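Glutathione S-transferase (Bombyx mori, PDB 5ZFG) metabolises the insecticide diazinon as a glutathione S-transferase, an enzyme family that joins glutathione to electrophilic compounds. Local coordinates at the interface of chains A and B. Coordinates in Å, arbitrary orientation; residue numbers count along the deposited sequence, not the author numbering. Chains: chain A/B, Glutathione S-transferase.

The interface of chains A and B. Residues chain A 62, 64-66, 69; chain B 93, 96-97.
The imidazole of B:His97, on the long helix 89-114, reaches the end of strand 62-65 and the turn into helix 67-78 of chain A. This is part of the two-fold dimer interface typical of cytosolic glutathione S-transferases, where the thioredoxin-like N-terminal domain of one subunit meets the helical domain of the other. A:Glu66 and the serine after it make the Glu/Gln-Ser pair that usually grips the gamma-glutamyl part of glutathione; A:Ser65 just precedes it, and A:Ala69 lies in the SNAIL/TRAIL motif. NE2 of B:His97 lies 3.1 Å from the hydroxyl OG of A:Ser65, a weak hydrogen bond whose donor is not settled; serine suits the spot, being small and able to give or accept. The ring's edge points at the A:Ser65 carbonyl carbon, which lies in the imidazole plane. Methylene CG of A:Glu66 packs 3.5 Å from CD2 of B:His97, the two side chains crossing nearly at right angles. A bend at chi2 (-78°) points the carboxylate away from the ring while CG faces it. OE2 of A:Glu66 stays 4.9 Å from NE2 of B:His97, where its charge might still favour a protonated imidazole. Closer to the helix, CD1 of A:Leu64 passes CB of B:His97 at 3.8 Å, the side chains running oppositely. B:His97 has CG anti to its amide nitrogen (chi1 171°), which carries the ring across the strand's end, toward A:Ser65. An alanine at B:His97 would keep the CB contact but would probably leave the A:Ser65 hydroxyl without this partner and open a gap beside the A:Glu66 methylene. Methyl-sized side chains let the backbones approach: CB of A:Ala69 sits 3.8 Å from CA of B:His97, and CB of B:Ala93 rests in the notch formed by CD2 of A:Leu64 and CZ of A:Phe62, 4.0 Å from CZ. One step out, amide ND2 of B:Asn96 donates to a water at 2.9 Å, which also bonds the carbonyl oxygen of A:Ala69.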
# COMPACT_ATOMS: atom_id res chain seq x y z
N PHE A 62 13.71 -1.49 -16.33
CA PHE A 62 12.47 -1.09 -15.68
C PHE A 62 12.75 -0.97 -14.18
O PHE A 62 13.04 -1.98 -13.53
CB PHE A 62 11.38 -2.13 -15.95
CG PHE A 62 10.08 -1.85 -15.24
CD1 PHE A 62 9.46 -0.62 -15.37
CD2 PHE A 62 9.47 -2.84 -14.48
CE1 PHE A 62 8.25 -0.37 -14.73
CE2 PHE A 62 8.26 -2.59 -13.84
CZ PHE A 62 7.66 -1.36 -13.97
N LEU A 64 11.51 -0.28 -10.48
CA LEU A 64 10.27 -0.36 -9.71
C LEU A 64 10.62 -0.35 -8.22
O LEU A 64 11.29 -1.26 -7.73
CB LEU A 64 9.49 -1.62 -10.09
CG LEU A 64 8.19 -1.85 -9.33
CD1 LEU A 64 7.17 -0.79 -9.74
CD2 LEU A 64 7.65 -3.25 -9.60
N SER A 65 10.16 0.68 -7.50
CA SER A 65 10.27 0.69 -6.04
C SER A 65 8.92 0.32 -5.43
O SER A 65 7.97 -0.04 -6.15
CB SER A 65 10.75 2.05 -5.54
OG SER A 65 9.78 3.06 -5.75
N GLU A 66 8.82 0.47 -4.09
CA GLU A 66 7.71 0.02 -3.24
C GLU A 66 7.64 -1.51 -3.20
O GLU A 66 7.19 -2.14 -4.17
CB GLU A 66 6.37 0.60 -3.69
CG GLU A 66 6.28 2.11 -3.52
CD GLU A 66 6.01 2.55 -2.08
OE1 GLU A 66 5.72 1.69 -1.21
OE2 GLU A 66 6.08 3.77 -1.82
N ALA A 69 4.51 -3.37 -4.40
CA ALA A 69 4.36 -3.37 -5.86
C ALA A 69 5.37 -4.30 -6.51
O ALA A 69 5.06 -4.97 -7.51
CB ALA A 69 4.53 -1.95 -6.40
N ALA B 93 2.18 -2.80 -12.89
CA ALA B 93 3.13 -2.46 -11.83
C ALA B 93 3.25 -0.95 -11.63
O ALA B 93 3.40 -0.48 -10.49
CB ALA B 93 4.49 -3.05 -12.14
N ASN B 96 0.24 -0.08 -9.62
CA ASN B 96 0.42 -0.55 -8.25
C ASN B 96 1.42 0.31 -7.51
O ASN B 96 1.22 0.64 -6.34
CB ASN B 96 0.86 -2.01 -8.23
CG ASN B 96 -0.25 -2.97 -8.61
OD1 ASN B 96 -1.44 -2.63 -8.60
ND2 ASN B 96 0.14 -4.19 -8.96
N HIS B 97 2.51 0.70 -8.19
CA HIS B 97 3.50 1.54 -7.54
C HIS B 97 2.89 2.88 -7.12
O HIS B 97 3.08 3.34 -5.98
CB HIS B 97 4.68 1.82 -8.45
CG HIS B 97 5.58 2.85 -7.86
ND1 HIS B 97 5.37 4.20 -8.02
CD2 HIS B 97 6.60 2.73 -6.97
CE1 HIS B 97 6.25 4.87 -7.30
NE2 HIS B 97 7.01 4.00 -6.66
O HOH W 1 2.96 -4.54 -9.41